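PDB 5ZVG: 389aa long hypothetical nucleolar protein from Pyrococcus horikoshii, which transfers a methyl group from S-adenosylmethionine to the C5 position of cytosine 72 in several tRNAs. Local coordinates for residues A[275-280]-A[295-300]; A[300-305]-A[331-336]. All coordinates share one frame; numbering follows the deposited sequence.

Contact 1. Residues A[275-280]-A[295-300]; sequences PCTALG and EATARY. With SAM (S-adenosylmethionine), chain C.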
loop_
_atom_site.group_PDB
_atom_site.type_symbol
_atom_site.label_atom_id
_atom_site.label_comp_id
_atom_site.label_asym_id
_atom_site.label_seq_id
_atom_site.Cartn_x
_atom_site.Cartn_y
_atom_site.Cartn_z
ATOM N N PRO A 275 3.467 -4.642 10.402
ATOM C CA PRO A 275 2.720 -3.442 10.781
ATOM C C PRO A 275 3.704 -2.319 11.078
ATOM O O PRO A 275 4.731 -2.560 11.712
ATOM C CB PRO A 275 1.941 -3.879 12.032
ATOM C CG PRO A 275 2.655 -5.097 12.529
ATOM C CD PRO A 275 3.170 -5.777 11.295
ATOM N N CYS A 276 3.408 -1.118 10.607
ATOM C CA CYS A 276 4.367 -0.032 10.694
ATOM C C CYS A 276 3.648 1.299 10.727
ATOM O O CYS A 276 2.436 1.363 10.535
ATOM C CB CYS A 276 5.345 -0.074 9.516
ATOM S SG CYS A 276 4.584 0.240 7.908
ATOM N N THR A 277 4.405 2.364 10.956
ATOM C CA THR A 277 3.834 3.700 11.044
ATOM C C THR A 277 3.220 4.179 9.724
ATOM O O THR A 277 2.517 5.192 9.696
ATOM C CB THR A 277 4.899 4.708 11.512
ATOM O OG1 THR A 277 6.065 4.574 10.694
ATOM C CG2 THR A 277 5.287 4.427 12.958
ATOM N N ALA A 278 3.492 3.449 8.642
ATOM C CA ALA A 278 2.890 3.718 7.333
ATOM C C ALA A 278 3.194 5.129 6.837
ATOM O O ALA A 278 2.380 5.740 6.142
ATOM C CB ALA A 278 1.382 3.496 7.389
ATOM N N LEU A 279 4.366 5.639 7.201
ATOM C CA LEU A 279 4.774 6.994 6.834
ATOM C C LEU A 279 4.928 7.174 5.331
ATOM O O LEU A 279 4.972 8.304 4.843
ATOM C CB LEU A 279 6.087 7.370 7.533
ATOM C CG LEU A 279 6.072 7.419 9.066
ATOM C CD1 LEU A 279 7.478 7.639 9.611
ATOM C CD2 LEU A 279 5.121 8.497 9.579
ATOM N N GLY A 280 5.021 6.062 4.602
ATOM C CA GLY A 280 5.282 6.103 3.173
ATOM C C GLY A 280 4.068 6.006 2.260
ATOM O O GLY A 280 4.197 6.105 1.039
ATOM N N GLU A 295 8.995 4.957 17.619
ATOM C CA GLU A 295 9.679 4.195 18.654
ATOM C C GLU A 295 8.823 3.023 19.136
ATOM O O GLU A 295 9.305 1.896 19.236
ATOM C CB GLU A 295 10.050 5.098 19.831
ATOM C CG GLU A 295 10.773 4.374 20.954
ATOM C CD GLU A 295 10.930 5.228 22.195
ATOM O OE1 GLU A 295 10.353 6.339 22.232
ATOM O OE2 GLU A 295 11.627 4.787 23.133
ATOM N N ALA A 296 7.559 3.297 19.443
ATOM C CA ALA A 296 6.639 2.261 19.917
ATOM C C ALA A 296 6.462 1.146 18.893
ATOM O O ALA A 296 6.501 -0.036 19.239
ATOM C CB ALA A 296 5.290 2.870 20.267
ATOM N N THR A 297 6.256 1.526 17.635
ATOM C CA THR A 297 6.037 0.552 16.572
ATOM C C THR A 297 7.312 -0.235 16.284
ATOM O O THR A 297 7.261 -1.444 16.063
ATOM C CB THR A 297 5.548 1.224 15.281
ATOM O OG1 THR A 297 4.353 1.966 15.556
ATOM C CG2 THR A 297 5.262 0.181 14.209
ATOM N N ALA A 298 8.452 0.450 16.295
ATOM C CA ALA A 298 9.735 -0.203 16.055
ATOM C C ALA A 298 9.974 -1.301 17.076
ATOM O O ALA A 298 10.428 -2.397 16.738
ATOM C CB ALA A 298 10.858 0.802 16.101
ATOM N N ARG A 299 9.646 -1.000 18.326
ATOM C CA ARG A 299 9.792 -1.958 19.411
ATOM C C ARG A 299 8.801 -3.106 19.238
ATOM O O ARG A 299 9.098 -4.256 19.552
ATOM C CB ARG A 299 9.600 -1.256 20.758
ATOM C CG ARG A 299 9.717 -2.148 21.981
ATOM C CD ARG A 299 9.831 -1.309 23.259
ATOM N NE ARG A 299 8.612 -0.551 23.527
ATOM C CZ ARG A 299 8.495 0.763 23.360
ATOM N NH1 ARG A 299 9.530 1.474 22.928
ATOM N NH2 ARG A 299 7.343 1.368 23.627
ATOM N N TYR A 300 7.628 -2.784 18.712
ATOM C CA TYR A 300 6.579 -3.772 18.523
ATOM C C TYR A 300 6.934 -4.738 17.389
ATOM O O TYR A 300 6.589 -5.919 17.434
ATOM C CB TYR A 300 5.252 -3.052 18.251
ATOM C CG TYR A 300 4.069 -3.931 17.918
ATOM C CD1 TYR A 300 3.545 -4.807 18.861
ATOM C CD2 TYR A 300 3.425 -3.829 16.690
ATOM C CE1 TYR A 300 2.445 -5.598 18.575
ATOM C CE2 TYR A 300 2.316 -4.614 16.395
ATOM C CZ TYR A 300 1.831 -5.495 17.344
ATOM O OH TYR A 300 0.732 -6.284 17.075
HETATM N N SAM C . 1.498 -8.048 3.833
HETATM C CA SAM C . 0.064 -7.794 3.727
HETATM C C SAM C . -0.396 -7.691 2.273
HETATM O O SAM C . -1.587 -7.533 1.997
HETATM O OXT SAM C . 0.406 -7.768 1.341
HETATM C CB SAM C . -0.341 -6.558 4.529
HETATM C CG SAM C . 0.095 -6.588 5.994
HETATM S SD SAM C . -0.336 -5.080 6.898
HETATM C CE SAM C . 1.155 -4.104 6.579
HETATM C "C5'" SAM C . -0.064 -5.582 8.617
HETATM C "C4'" SAM C . -0.996 -6.698 9.082
HETATM O "O4'" SAM C . -0.477 -7.288 10.258
HETATM C "C3'" SAM C . -2.395 -6.204 9.422
HETATM O "O3'" SAM C . -3.321 -6.858 8.589
HETATM C "C2'" SAM C . -2.646 -6.623 10.856
HETATM O "O2'" SAM C . -3.895 -7.258 10.963
HETATM C "C1'" SAM C . -1.538 -7.622 11.130
HETATM N N9 SAM C . -1.075 -7.628 12.531
HETATM C C8 SAM C . -0.841 -6.557 13.355
HETATM N N7 SAM C . -0.419 -7.026 14.553
HETATM C C5 SAM C . -0.378 -8.378 14.503
HETATM C C6 SAM C . -0.024 -9.350 15.431
HETATM N N6 SAM C . 0.374 -9.010 16.654
HETATM N N1 SAM C . -0.086 -10.682 15.072
HETATM C C2 SAM C . -0.494 -11.043 13.806
HETATM N N3 SAM C . -0.843 -10.074 12.891
HETATM C C4 SAM C . -0.788 -8.765 13.235
#

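Contact 2. Residues A[300-305]-A[331-336]; sequences YQRAFI and EGNVKF. With SAM (S-adenosylmethionine), chain C.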
loop_
_atom_site.group_PDB
_atom_site.type_symbol
_atom_site.label_atom_id
_atom_site.label_comp_id
_atom_site.label_asym_id
_atom_site.label_seq_id
_atom_site.Cartn_x
_atom_site.Cartn_y
_atom_site.Cartn_z
ATOM N N TYR A 300 7.628 -2.784 18.712
ATOM C CA TYR A 300 6.579 -3.772 18.523
ATOM C C TYR A 300 6.934 -4.738 17.389
ATOM O O TYR A 300 6.589 -5.919 17.434
ATOM C CB TYR A 300 5.252 -3.052 18.251
ATOM C CG TYR A 300 4.069 -3.931 17.918
ATOM C CD1 TYR A 300 3.545 -4.807 18.861
ATOM C CD2 TYR A 300 3.425 -3.829 16.690
ATOM C CE1 TYR A 300 2.445 -5.598 18.575
ATOM C CE2 TYR A 300 2.316 -4.614 16.395
ATOM C CZ TYR A 300 1.831 -5.495 17.344
ATOM O OH TYR A 300 0.732 -6.284 17.075
ATOM N N GLN A 301 7.668 -4.242 16.401
ATOM C CA GLN A 301 8.077 -5.058 15.262
ATOM C C GLN A 301 9.159 -6.061 15.651
ATOM O O GLN A 301 9.239 -7.146 15.070
ATOM C CB GLN A 301 8.580 -4.163 14.131
ATOM C CG GLN A 301 7.507 -3.276 13.533
ATOM C CD GLN A 301 8.094 -2.155 12.719
ATOM O OE1 GLN A 301 9.255 -1.794 12.897
ATOM N NE2 GLN A 301 7.296 -1.587 11.826
ATOM N N ARG A 302 9.989 -5.687 16.630
ATOM C CA ARG A 302 11.070 -6.545 17.115
ATOM C C ARG A 302 10.555 -7.900 17.572
ATOM O O ARG A 302 11.193 -8.923 17.338
ATOM C CB ARG A 302 11.830 -5.875 18.259
ATOM C CG ARG A 302 13.050 -5.082 17.814
ATOM C CD ARG A 302 13.430 -4.040 18.852
ATOM N NE ARG A 302 14.181 -2.928 18.275
ATOM C CZ ARG A 302 13.963 -1.652 18.577
ATOM N NH1 ARG A 302 13.017 -1.328 19.450
ATOM N NH2 ARG A 302 14.687 -0.697 18.009
ATOM N N ALA A 303 9.410 -7.895 18.246
ATOM C CA ALA A 303 8.776 -9.129 18.692
ATOM C C ALA A 303 8.490 -10.064 17.516
ATOM O O ALA A 303 8.762 -11.267 17.594
ATOM C CB ALA A 303 7.509 -8.818 19.454
ATOM N N PHE A 304 7.948 -9.510 16.431
ATOM C CA PHE A 304 7.717 -10.276 15.204
ATOM C C PHE A 304 9.016 -10.836 14.644
ATOM O O PHE A 304 9.114 -12.020 14.311
ATOM C CB PHE A 304 7.052 -9.414 14.130
ATOM C CG PHE A 304 5.665 -8.964 14.470
ATOM C CD1 PHE A 304 5.452 -7.934 15.370
ATOM C CD2 PHE A 304 4.569 -9.557 13.864
ATOM C CE1 PHE A 304 4.166 -7.511 15.670
ATOM C CE2 PHE A 304 3.283 -9.142 14.155
ATOM C CZ PHE A 304 3.080 -8.119 15.058
ATOM N N ILE A 305 10.007 -9.960 14.532
ATOM C CA ILE A 305 11.303 -10.317 13.985
ATOM C C ILE A 305 11.937 -11.476 14.743
ATOM O O ILE A 305 12.334 -12.479 14.149
ATOM C CB ILE A 305 12.264 -9.129 14.029
ATOM C CG1 ILE A 305 11.825 -8.039 13.049
ATOM C CG2 ILE A 305 13.658 -9.597 13.723
ATOM C CD1 ILE A 305 12.550 -6.717 13.239
ATOM N N GLU A 331 16.277 0.220 8.917
ATOM C CA GLU A 331 17.684 -0.147 9.075
ATOM C C GLU A 331 18.008 -0.526 10.518
ATOM O O GLU A 331 18.797 -1.435 10.760
ATOM C CB GLU A 331 18.601 0.998 8.632
ATOM C CG GLU A 331 18.682 1.207 7.127
ATOM C CD GLU A 331 17.567 2.094 6.595
ATOM O OE1 GLU A 331 16.587 2.335 7.335
ATOM O OE2 GLU A 331 17.671 2.548 5.435
ATOM N N GLY A 332 17.375 0.156 11.470
ATOM C CA GLY A 332 17.617 -0.090 12.882
ATOM C C GLY A 332 17.177 -1.472 13.323
ATOM O O GLY A 332 17.886 -2.151 14.066
ATOM N N ASN A 333 16.015 -1.905 12.843
ATOM C CA ASN A 333 15.515 -3.234 13.173
ATOM C C ASN A 333 16.257 -4.331 12.401
ATOM O O ASN A 333 16.191 -5.510 12.767
ATOM C CB ASN A 333 14.006 -3.319 12.921
ATOM C CG ASN A 333 13.181 -2.956 14.159
ATOM O OD1 ASN A 333 13.715 -2.851 15.264
ATOM N ND2 ASN A 333 11.878 -2.761 13.974
ATOM N N VAL A 334 16.959 -3.953 11.335
ATOM C CA VAL A 334 17.793 -4.931 10.653
ATOM C C VAL A 334 19.106 -5.148 11.415
ATOM O O VAL A 334 19.607 -6.270 11.475
ATOM C CB VAL A 334 18.100 -4.552 9.200
ATOM C CG1 VAL A 334 18.771 -5.736 8.519
ATOM C CG2 VAL A 334 16.827 -4.236 8.450
ATOM N N LYS A 335 19.671 -4.078 11.975
ATOM C CA LYS A 335 20.824 -4.205 12.874
ATOM C C LYS A 335 20.515 -5.161 14.020
ATOM O O LYS A 335 21.352 -5.982 14.399
ATOM C CB LYS A 335 21.250 -2.843 13.428
ATOM C CG LYS A 335 21.895 -1.943 12.396
ATOM C CD LYS A 335 22.413 -0.673 13.029
ATOM C CE LYS A 335 23.204 0.142 12.025
ATOM N NZ LYS A 335 23.934 1.263 12.678
ATOM N N PHE A 336 19.317 -5.028 14.579
ATOM C CA PHE A 336 18.791 -5.999 15.531
ATOM C C PHE A 336 18.943 -7.429 15.009
ATOM O O PHE A 336 19.453 -8.302 15.705
ATOM C CB PHE A 336 17.320 -5.694 15.825
ATOM C CG PHE A 336 16.648 -6.700 16.721
ATOM C CD1 PHE A 336 17.077 -6.888 18.023
ATOM C CD2 PHE A 336 15.567 -7.441 16.264
ATOM C CE1 PHE A 336 16.454 -7.807 18.851
ATOM C CE2 PHE A 336 14.940 -8.362 17.086
ATOM C CZ PHE A 336 15.385 -8.544 18.381
HETATM N N SAM C . 1.498 -8.048 3.833
HETATM C CA SAM C . 0.064 -7.794 3.727
HETATM C C SAM C . -0.396 -7.691 2.273
HETATM O O SAM C . -1.587 -7.533 1.997
HETATM O OXT SAM C . 0.406 -7.768 1.341
HETATM C CB SAM C . -0.341 -6.558 4.529
HETATM C CG SAM C . 0.095 -6.588 5.994
HETATM S SD SAM C . -0.336 -5.080 6.898
HETATM C CE SAM C . 1.155 -4.104 6.579
HETATM C "C5'" SAM C . -0.064 -5.582 8.617
HETATM C "C4'" SAM C . -0.996 -6.698 9.082
HETATM O "O4'" SAM C . -0.477 -7.288 10.258
HETATM C "C3'" SAM C . -2.395 -6.204 9.422
HETATM O "O3'" SAM C . -3.321 -6.858 8.589
HETATM C "C2'" SAM C . -2.646 -6.623 10.856
HETATM O "O2'" SAM C . -3.895 -7.258 10.963
HETATM C "C1'" SAM C . -1.538 -7.622 11.130
HETATM N N9 SAM C . -1.075 -7.628 12.531
HETATM C C8 SAM C . -0.841 -6.557 13.355
HETATM N N7 SAM C . -0.419 -7.026 14.553
HETATM C C5 SAM C . -0.378 -8.378 14.503
HETATM C C6 SAM C . -0.024 -9.350 15.431
HETATM N N6 SAM C . 0.374 -9.010 16.654
HETATM N N1 SAM C . -0.086 -10.682 15.072
HETATM C C2 SAM C . -0.494 -11.043 13.806
HETATM N N3 SAM C . -0.843 -10.074 12.891
HETATM C C4 SAM C . -0.788 -8.765 13.235
#

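Contact 1. Residues A[275-280]-A[295-300]
T297 lays its methyl group against the backbone of the loop 275-280: CG2 is 3.6 Å from C276 CA, with P275 O also close by. A chi1 of -57° sets OG1 beside the backbone N, where it bonds back to the carbonyl of H293 in the same helix, and turns CG2 toward the loop. A branched threonine suits the place, since its hydroxyl is satisfied within the helix while its methyl packs. T277 adds its own methyl, CG2 lying 3.7 Å from T297 OG1; the T277 hydroxyl is hydrogen-bonded to T324 and E329. The side chains of P275 and Y300 cross at about a right angle, P275 CG 3.9 Å from Y300 CE2, and the same CG lies 3.9 Å from C8 of the S-adenosylmethionine adenine. At the end of Y300, OH receives a nearly straight hydrogen bond from the adenine N6 (2.8 Å, 168°). A phenylalanine in place of Y300 would probably keep the packing on P275 but leave the adenine amino group without this acceptor. C276 brings the loop close to C323, the predicted nucleophile, consistent with the Pro-Cys motif of RNA cytosine-C5 methyltransferases. The loop leaves strand 267-273 of the central mixed sheet and passes alongside helix 291-311, where C276 also touches Q301 and P275 touches F304.

Contact 2. Residues A[300-305]-A[331-336]
Apolar packing joins R302 and I305 to F336. The aliphatic part of R302 passes over one face of the F336 ring, a CH-pi contact with CG 3.9 Å from the ring centroid and 16° off its normal, while I305 CG2 comes to the ring edge, 3.8 Å from CE2. F336 reaches them because its ring is anti to the backbone N (chi1 176°). I305 also sends CD1 to N333 CB, at 3.7 Å. A long arginine fits here, giving methylenes to the ring and carrying its charged end beyond them.

Polar groups gather round N333. Its OD1 lies 3.0 Å from R302 NE, close, but at an angle too poor for a hydrogen bond. ND2 is hydrogen-bonded to the carbonyl of A298, one turn before R302 on helix 291-311.

Aromatic contacts continue on the cofactor side, where F304 packs edge-to-face with Y300 and brings CZ to 3.3 Å from the S-adenosylmethionine N6.

The axes of segments 300-305 and 331-336 come within 10.6 Å and cross at -40°. I305 and N333 rest on Y320 of strand 316-322, and V334 faces strand 374-381, so both helices lie against the central sheet.

Overall arrangement
From the N terminus, strand 267-273 leads into segment 275-280, and contact 1 closes the following loop onto the first half of helix 291-311. The same helix then opens contact 2 at Y300, the residue both contacts share; the chain goes on through strand 316-322 and C323 before helix 331-339 returns to it. The two closures are in series, neither nested nor crossed, with centres about 10 Å apart. A probable hydrogen bond from Q301 NE2 to P275 O ties contact 2 to contact 1. Helix 291-311 thus joins the cofactor-side loop, the S-adenosylmethionine adenine and helix 331-339 within the Rossmann-like methyltransferase domain.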